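Local structure of inulin fructotransferase (Bacillus sp. snu-7, 2INV) at residues 90-95 against 144-149; 95-100 against 153-158; 178-181 against 185-188. The protein catalyses the breakdown of inulin by intramolecular fructosyl transfer, releasing fructose units as a cyclic di-fructose dianhydride. All blocks are in the same frame, centred on the assembly; numbering follows the deposited sequence.

Contacts 1 and 2 lie on one side of a right-handed parallel beta-helix, and contact 3 inside it, about 8 Å from the centre of the chain. Contact 1 (90-95 with 144-149) and contact 2 (95-100 with 153-158) have centres about 9 Å apart, share L95 and both use helix 92-96; their segments alternate along the chain, so this short helix is tied twice to the chain that leaves strand 135-146. Contact 3 (178-181 with 185-188) follows in sequence, centred about 11 Å from contact 1 and 18 Å from contact 2. Strands 135-146 and 174-181 are parallel neighbours, with L145 N 2.8 Å from G179 O, a probable hydrogen bond. Contact 1 is buried and carries S93 of the sugar pocket; contact 2 is at the surface.

Contact 1 (90-95 against 144-149); sequences FSRSIL and CLDGVG. With FRU (beta-D-fructofuranose), chain D.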
loop_
_atom_site.group_PDB
_atom_site.type_symbol
_atom_site.label_atom_id
_atom_site.label_comp_id
_atom_site.label_asym_id
_atom_site.label_seq_id
_atom_site.Cartn_x
_atom_site.Cartn_y
_atom_site.Cartn_z
ATOM N N PHE A 90 -8.568 19.963 -5.104
ATOM C CA PHE A 90 -9.707 20.829 -4.844
ATOM C C PHE A 90 -10.724 20.494 -5.932
ATOM O O PHE A 90 -10.398 20.462 -7.117
ATOM C CB PHE A 90 -9.259 22.298 -4.912
ATOM C CG PHE A 90 -10.386 23.297 -4.953
ATOM C CD1 PHE A 90 -10.934 23.706 -6.173
ATOM C CD2 PHE A 90 -10.861 23.877 -3.784
ATOM C CE1 PHE A 90 -11.924 24.675 -6.229
ATOM C CE2 PHE A 90 -11.867 24.863 -3.833
ATOM C CZ PHE A 90 -12.391 25.257 -5.047
ATOM N N SER A 91 -11.953 20.233 -5.507
ATOM C CA SER A 91 -13.043 19.854 -6.397
ATOM C C SER A 91 -13.538 20.989 -7.291
ATOM O O SER A 91 -14.439 21.735 -6.905
ATOM C CB SER A 91 -14.213 19.324 -5.553
ATOM O OG SER A 91 -15.325 18.970 -6.361
ATOM N N ARG A 92 -12.972 21.111 -8.487
ATOM C CA ARG A 92 -13.408 22.156 -9.404
ATOM C C ARG A 92 -14.819 21.860 -9.881
ATOM O O ARG A 92 -15.571 22.766 -10.245
ATOM C CB ARG A 92 -12.472 22.258 -10.611
ATOM C CG ARG A 92 -11.266 23.161 -10.387
ATOM C CD ARG A 92 -10.470 23.347 -11.664
ATOM N NE ARG A 92 -9.361 24.293 -11.516
ATOM C CZ ARG A 92 -9.507 25.612 -11.388
ATOM N NH1 ARG A 92 -10.722 26.156 -11.388
ATOM N NH2 ARG A 92 -8.443 26.394 -11.263
ATOM N N SER A 93 -15.171 20.581 -9.870
ATOM C CA SER A 93 -16.493 20.131 -10.294
ATOM C C SER A 93 -17.570 20.754 -9.416
ATOM O O SER A 93 -18.547 21.288 -9.908
ATOM C CB SER A 93 -16.579 18.603 -10.201
ATOM O OG SER A 93 -17.763 18.119 -10.805
ATOM N N ILE A 94 -17.388 20.679 -8.106
ATOM C CA ILE A 94 -18.366 21.245 -7.193
ATOM C C ILE A 94 -18.394 22.772 -7.306
ATOM O O ILE A 94 -19.463 23.374 -7.273
ATOM C CB ILE A 94 -18.100 20.781 -5.741
ATOM C CG1 ILE A 94 -18.270 19.263 -5.671
ATOM C CG2 ILE A 94 -19.067 21.466 -4.786
ATOM C CD1 ILE A 94 -17.890 18.638 -4.345
ATOM N N LEU A 95 -17.236 23.404 -7.470
ATOM C CA LEU A 95 -17.198 24.859 -7.620
ATOM C C LEU A 95 -18.015 25.281 -8.841
ATOM O O LEU A 95 -18.827 26.202 -8.764
ATOM C CB LEU A 95 -15.752 25.363 -7.775
ATOM C CG LEU A 95 -15.618 26.833 -8.195
ATOM C CD1 LEU A 95 -15.984 27.742 -7.036
ATOM C CD2 LEU A 95 -14.190 27.110 -8.644
ATOM N N CYS A 144 0.831 19.463 -7.841
ATOM C CA CYS A 144 -0.490 19.518 -8.458
ATOM C C CYS A 144 -0.611 19.984 -9.909
ATOM O O CYS A 144 -0.094 21.037 -10.275
ATOM C CB CYS A 144 -1.377 20.390 -7.567
ATOM S SG CYS A 144 -3.079 20.623 -8.122
ATOM N N LEU A 145 -1.310 19.187 -10.720
ATOM C CA LEU A 145 -1.554 19.495 -12.128
ATOM C C LEU A 145 -3.043 19.758 -12.310
ATOM O O LEU A 145 -3.873 18.850 -12.177
ATOM C CB LEU A 145 -1.092 18.342 -13.026
ATOM C CG LEU A 145 0.421 18.259 -13.255
ATOM C CD1 LEU A 145 0.758 16.983 -14.007
ATOM C CD2 LEU A 145 0.882 19.483 -14.036
ATOM N N ASP A 146 -3.365 21.007 -12.640
ATOM C CA ASP A 146 -4.749 21.450 -12.788
ATOM C C ASP A 146 -5.050 21.988 -14.200
ATOM O O ASP A 146 -4.383 22.911 -14.689
ATOM C CB ASP A 146 -4.993 22.492 -11.680
ATOM C CG ASP A 146 -6.258 23.301 -11.857
ATOM O OD1 ASP A 146 -7.180 22.864 -12.564
ATOM O OD2 ASP A 146 -6.321 24.394 -11.254
ATOM N N GLY A 147 -6.047 21.381 -14.849
ATOM C CA GLY A 147 -6.437 21.771 -16.198
ATOM C C GLY A 147 -7.306 23.007 -16.253
ATOM O O GLY A 147 -7.744 23.434 -17.327
ATOM N N VAL A 148 -7.567 23.568 -15.077
ATOM C CA VAL A 148 -8.362 24.782 -14.940
ATOM C C VAL A 148 -9.860 24.705 -15.261
ATOM O O VAL A 148 -10.686 25.136 -14.458
ATOM C CB VAL A 148 -7.731 25.922 -15.773
ATOM C CG1 VAL A 148 -8.507 27.208 -15.569
ATOM C CG2 VAL A 148 -6.279 26.100 -15.366
ATOM N N GLY A 149 -10.215 24.166 -16.422
ATOM C CA GLY A 149 -11.621 24.089 -16.777
ATOM C C GLY A 149 -11.945 23.218 -17.973
ATOM O O GLY A 149 -11.058 22.827 -18.731
HETATM C C1 FRU D . -18.359 15.676 -7.940
HETATM C C2 FRU D . -17.694 14.314 -7.463
HETATM C C3 FRU D . -16.341 13.993 -8.159
HETATM C C4 FRU D . -16.308 12.455 -8.296
HETATM C C5 FRU D . -17.770 12.127 -8.387
HETATM C C6 FRU D . -18.068 10.961 -7.431
HETATM O O1 FRU D . -18.257 15.851 -9.378
HETATM O O3 FRU D . -15.044 14.518 -8.011
HETATM O O4 FRU D . -15.516 12.018 -9.386
HETATM O O5 FRU D . -18.529 13.346 -8.070
HETATM O O6 FRU D . -19.211 10.366 -7.894
#
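R92 takes hold of D146 side-on, with NE and NH2 each directed to a different carboxylate oxygen. R92 NE to D146 OD1 measures 2.8 Å, the donor lying on the syn side but 21° out of the carboxylate plane. The second bond, from R92 NH2 to D146 OD2, is 2.9 Å; it uses the syn lone pair and lies in the guanidinium plane. A further weak bond runs from NE to OD2. The two flat groups are 31° apart, so the salt bridge is twisted rather than flat. D146 OD1 carries a second donor, V148 N at 2.6 Å, which arrives from the opposite face of the carboxylate to NE. This closes an Asx turn where strand 135-146 of the parallel beta-helix ends, and the acid thereby joins helix 92-96 to that turn. A chi1 of 167° swings the D146 carboxylate away from its own N and toward R92. V148 O sits 3.0 Å above one face of the R92 guanidinium, offset toward its rim; its angles to NE and NH1 are too poor for hydrogen bonding, so the carbonyl is a polar neighbour and not an acceptor for R92. Both charged side chains are buried, and their pairing probably offsets the cost of burial. At the start of the helix, S91 is the N-cap: its OG accepts from I94 N at 3.2 Å and is also hydrogen-bonded to E204. One residue further on from R92, S93 OG and O1 of the bound fructose share a 2.7 Å hydrogen bond in which either could be the donor, while S93 N bonds to E204, which itself binds the sugar.

Contact 2 (95-100 against 153-158); sequences LDNSNP and GKNSYH
N97 and N155 both place CG beside the backbone N (chi1 -71° in N97), which brings their amides together from opposite directions. Two hydrogen bonds close the pair: N155 ND2 to N97 OD1 at 3.0 Å, and N97 ND2 to N155 OD1 at 2.9 Å. The amide planes are nearly coplanar, yet the bonds differ. The first reaches a lone pair of N97 OD1 in the carbonyl plane, whereas the second donor is tilted 25° from the carbonyl plane of N155. N97 ND2 also bonds back to S93 O, in helix 92-96, which fixes the amide's rotation. With an alanine here, the N155 amide is likely to lose both of its mates across the contact and turn freely. Y303 and P305 touch N97, and a bound fructose lies about 6 Å from the N97 side chain. K154, extended beyond CG, lays its chain alongside D96 and donates from NZ to D96 O at 2.9 Å, with a C=O...N angle of 172°. The D96 carboxylate instead bonds through OD2 to Y182 OH, and a water 2.9 Å from D96 OD2 donates both to it and to K154 O. K154 and N155 are the central residues of a type I turn from G153 to S156. This surface contact thus joins the C-terminal end of helix 92-96 to the loop between strands 135-146 and 162-166.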
loop_
_atom_site.group_PDB
_atom_site.type_symbol
_atom_site.label_atom_id
_atom_site.label_comp_id
_atom_site.label_asym_id
_atom_site.label_seq_id
_atom_site.Cartn_x
_atom_site.Cartn_y
_atom_site.Cartn_z
ATOM N N LEU A 95 -17.236 23.404 -7.470
ATOM C CA LEU A 95 -17.198 24.859 -7.620
ATOM C C LEU A 95 -18.015 25.281 -8.841
ATOM O O LEU A 95 -18.827 26.202 -8.764
ATOM C CB LEU A 95 -15.752 25.363 -7.775
ATOM C CG LEU A 95 -15.618 26.833 -8.195
ATOM C CD1 LEU A 95 -15.984 27.742 -7.036
ATOM C CD2 LEU A 95 -14.190 27.110 -8.644
ATOM N N ASP A 96 -17.779 24.602 -9.964
ATOM C CA ASP A 96 -18.463 24.878 -11.231
ATOM C C ASP A 96 -19.965 24.654 -11.221
ATOM O O ASP A 96 -20.680 25.137 -12.098
ATOM C CB ASP A 96 -17.895 24.015 -12.362
ATOM C CG ASP A 96 -16.672 24.615 -13.002
ATOM O OD1 ASP A 96 -16.554 25.860 -13.031
ATOM O OD2 ASP A 96 -15.829 23.845 -13.510
ATOM N N ASN A 97 -20.438 23.897 -10.247
ATOM C CA ASN A 97 -21.852 23.598 -10.157
ATOM C C ASN A 97 -22.477 24.188 -8.900
ATOM O O ASN A 97 -23.604 23.842 -8.525
ATOM C CB ASN A 97 -22.056 22.080 -10.224
ATOM C CG ASN A 97 -21.775 21.515 -11.616
ATOM O OD1 ASN A 97 -22.526 21.767 -12.564
ATOM N ND2 ASN A 97 -20.686 20.761 -11.748
ATOM N N SER A 98 -21.745 25.104 -8.269
ATOM C CA SER A 98 -22.201 25.779 -7.052
ATOM C C SER A 98 -22.118 27.294 -7.209
ATOM O O SER A 98 -21.670 27.809 -8.238
ATOM C CB SER A 98 -21.335 25.377 -5.858
ATOM O OG SER A 98 -21.427 23.992 -5.595
ATOM N N ASN A 99 -22.580 27.998 -6.179
ATOM C CA ASN A 99 -22.556 29.455 -6.137
ATOM C C ASN A 99 -21.358 29.901 -5.300
ATOM O O ASN A 99 -21.392 29.848 -4.073
ATOM C CB ASN A 99 -23.849 30.003 -5.517
ATOM C CG ASN A 99 -23.921 31.526 -5.551
ATOM O OD1 ASN A 99 -22.895 32.219 -5.518
ATOM N ND2 ASN A 99 -25.140 32.052 -5.610
ATOM N N PRO A 100 -20.266 30.302 -5.965
ATOM C CA PRO A 100 -19.010 30.775 -5.371
ATOM C C PRO A 100 -19.030 31.951 -4.384
ATOM O O PRO A 100 -18.006 32.238 -3.755
ATOM C CB PRO A 100 -18.167 31.097 -6.597
ATOM C CG PRO A 100 -18.517 29.987 -7.502
ATOM C CD PRO A 100 -20.031 29.859 -7.355
ATOM N N GLY A 153 -18.603 22.735 -22.718
ATOM C CA GLY A 153 -19.427 22.580 -21.532
ATOM C C GLY A 153 -18.560 22.565 -20.296
ATOM O O GLY A 153 -17.487 21.953 -20.292
ATOM N N LYS A 154 -19.019 23.227 -19.239
ATOM C CA LYS A 154 -18.248 23.262 -18.005
ATOM C C LYS A 154 -18.139 21.872 -17.381
ATOM O O LYS A 154 -17.219 21.594 -16.614
ATOM C CB LYS A 154 -18.856 24.267 -17.014
ATOM C CG LYS A 154 -20.212 23.884 -16.423
ATOM C CD LYS A 154 -20.663 24.969 -15.425
ATOM C CE LYS A 154 -22.089 24.747 -14.951
ATOM N NZ LYS A 154 -22.593 25.915 -14.146
ATOM N N ASN A 155 -19.070 20.995 -17.743
ATOM C CA ASN A 155 -19.080 19.624 -17.236
ATOM C C ASN A 155 -18.790 18.612 -18.340
ATOM O O ASN A 155 -19.252 17.472 -18.278
ATOM C CB ASN A 155 -20.438 19.286 -16.607
ATOM C CG ASN A 155 -20.738 20.111 -15.374
ATOM O OD1 ASN A 155 -19.865 20.343 -14.541
ATOM N ND2 ASN A 155 -21.988 20.539 -15.238
ATOM N N SER A 156 -18.001 19.026 -19.324
ATOM C CA SER A 156 -17.672 18.177 -20.462
ATOM C C SER A 156 -16.540 17.170 -20.259
ATOM O O SER A 156 -16.496 16.153 -20.946
ATOM C CB SER A 156 -17.315 19.052 -21.661
ATOM O OG SER A 156 -16.003 19.587 -21.513
ATOM N N TYR A 157 -15.633 17.449 -19.325
ATOM C CA TYR A 157 -14.483 16.576 -19.087
ATOM C C TYR A 157 -13.630 16.573 -20.339
ATOM O O TYR A 157 -12.957 15.589 -20.638
ATOM C CB TYR A 157 -14.896 15.137 -18.820
ATOM C CG TYR A 157 -15.334 14.843 -17.409
ATOM C CD1 TYR A 157 -14.414 14.492 -16.421
ATOM C CD2 TYR A 157 -16.671 14.893 -17.073
ATOM C CE1 TYR A 157 -14.828 14.199 -15.128
ATOM C CE2 TYR A 157 -17.108 14.600 -15.800
ATOM C CZ TYR A 157 -16.186 14.253 -14.828
ATOM O OH TYR A 157 -16.630 13.960 -13.565
ATOM N N HIS A 158 -13.679 17.668 -21.082
ATOM C CA HIS A 158 -12.895 17.787 -22.300
ATOM C C HIS A 158 -12.178 19.108 -22.306
ATOM O O HIS A 158 -12.768 20.136 -21.972
ATOM C CB HIS A 158 -13.793 17.719 -23.534
ATOM C CG HIS A 158 -14.197 16.326 -23.914
ATOM N ND1 HIS A 158 -15.207 15.639 -23.277
ATOM C CD2 HIS A 158 -13.702 15.475 -24.848
ATOM C CE1 HIS A 158 -15.317 14.429 -23.795
ATOM N NE2 HIS A 158 -14.415 14.303 -24.750
HETATM O O HOH W 1 -15.179 23.705 -16.336
#

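Contact 3 (178-181 against 185-188); sequences MGFV and HALI
F180 and A186 meet through the phenyl ring and a single methyl group. The first torsion of F180 (chi1 -67°) sets CG beside the backbone N, and the CB of both residues points toward the opposing segment. A186 CB then lies 3.7 Å from F180 CD1 and equally close to F180 CB, so the methyl rests against the root of the aromatic side chain and not against its far end. Farther out, F180 CE1 comes within 3.6 Å of A186 O, and that carbonyl approaches the ring obliquely. At the far end of the ring, F180 CZ is 4.3 Å from L187 CB, also obliquely placed. The three approaches therefore follow the side chain outward, from A186 CB at its base, through A186 O, to L187 CB at its tip. The CA atoms of F180 and A186 are 6.0 Å apart, a spacing that one methyl group and the inner part of the ring can bridge. All three residues are buried, and nothing but this nonpolar and carbonyl packing links the two segments. F180 also packs on L145 of strand 135-146 and on C205, which touches A186 as well, while L187 packs on I164 and V209 in the strands on either side of its own. V181 points away from 185-188 and lies against D146. The chain turns a corner at A186, so the residues before and after it run on different faces. An aromatic ring packed against such a corner, between parallel coils, is consistent with the interior of a right-handed parallel beta-helix of the pectate-lyase-like kind.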
loop_
_atom_site.group_PDB
_atom_site.type_symbol
_atom_site.label_atom_id
_atom_site.label_comp_id
_atom_site.label_asym_id
_atom_site.label_seq_id
_atom_site.Cartn_x
_atom_site.Cartn_y
_atom_site.Cartn_z
HETATM N N MSE A 178 0.866 12.574 -5.962
HETATM C CA MSE A 178 0.387 13.623 -6.855
HETATM C C MSE A 178 -1.078 14.013 -6.752
HETATM O O MSE A 178 -1.896 13.335 -6.111
HETATM C CB MSE A 178 0.688 13.250 -8.304
HETATM C CG MSE A 178 2.153 12.907 -8.573
HETATM SE SE MSE A 178 3.189 14.409 -9.176
HETATM C CE MSE A 178 1.919 15.115 -10.451
ATOM N N GLY A 179 -1.387 15.132 -7.402
ATOM C CA GLY A 179 -2.736 15.652 -7.434
ATOM C C GLY A 179 -3.016 16.053 -8.867
ATOM O O GLY A 179 -2.349 16.936 -9.414
ATOM N N PHE A 180 -3.974 15.378 -9.492
ATOM C CA PHE A 180 -4.349 15.670 -10.870
ATOM C C PHE A 180 -5.796 16.119 -10.832
ATOM O O PHE A 180 -6.640 15.439 -10.243
ATOM C CB PHE A 180 -4.257 14.414 -11.739
ATOM C CG PHE A 180 -2.861 13.893 -11.926
ATOM C CD1 PHE A 180 -2.079 14.302 -13.008
ATOM C CD2 PHE A 180 -2.349 12.947 -11.051
ATOM C CE1 PHE A 180 -0.816 13.768 -13.214
ATOM C CE2 PHE A 180 -1.083 12.407 -11.252
ATOM C CZ PHE A 180 -0.315 12.813 -12.333
ATOM N N VAL A 181 -6.100 17.243 -11.469
ATOM C CA VAL A 181 -7.471 17.712 -11.475
ATOM C C VAL A 181 -7.840 18.503 -12.727
ATOM O O VAL A 181 -7.055 19.315 -13.224
ATOM C CB VAL A 181 -7.759 18.538 -10.201
ATOM C CG1 VAL A 181 -6.875 19.774 -10.155
ATOM C CG2 VAL A 181 -9.224 18.925 -10.152
ATOM N N HIS A 185 -6.664 14.206 -19.835
ATOM C CA HIS A 185 -5.876 13.004 -19.601
ATOM C C HIS A 185 -4.922 13.383 -18.478
ATOM O O HIS A 185 -4.101 14.284 -18.637
ATOM C CB HIS A 185 -5.066 12.619 -20.842
ATOM C CG HIS A 185 -5.900 12.281 -22.036
ATOM N ND1 HIS A 185 -6.332 11.002 -22.310
ATOM C CD2 HIS A 185 -6.385 13.065 -23.028
ATOM C CE1 HIS A 185 -7.047 11.011 -23.422
ATOM N NE2 HIS A 185 -7.094 12.250 -23.876
ATOM N N ALA A 186 -5.032 12.717 -17.337
ATOM C CA ALA A 186 -4.156 13.042 -16.219
ATOM C C ALA A 186 -2.776 12.452 -16.444
ATOM O O ALA A 186 -1.794 13.170 -16.635
ATOM C CB ALA A 186 -4.745 12.506 -14.925
ATOM N N LEU A 187 -2.718 11.126 -16.448
ATOM C CA LEU A 187 -1.461 10.411 -16.623
ATOM C C LEU A 187 -1.496 9.336 -17.711
ATOM O O LEU A 187 -2.407 8.509 -17.753
ATOM C CB LEU A 187 -1.069 9.757 -15.299
ATOM C CG LEU A 187 0.165 8.863 -15.322
ATOM C CD1 LEU A 187 1.404 9.724 -15.395
ATOM C CD2 LEU A 187 0.191 8.002 -14.070
ATOM N N ILE A 188 -0.490 9.352 -18.579
ATOM C CA ILE A 188 -0.374 8.373 -19.653
ATOM C C ILE A 188 1.038 7.790 -19.638
ATOM O O ILE A 188 2.016 8.531 -19.584
ATOM C CB ILE A 188 -0.619 9.015 -21.042
ATOM C CG1 ILE A 188 -2.068 9.489 -21.161
ATOM C CG2 ILE A 188 -0.298 8.010 -22.145
ATOM C CD1 ILE A 188 -2.378 10.208 -22.458
#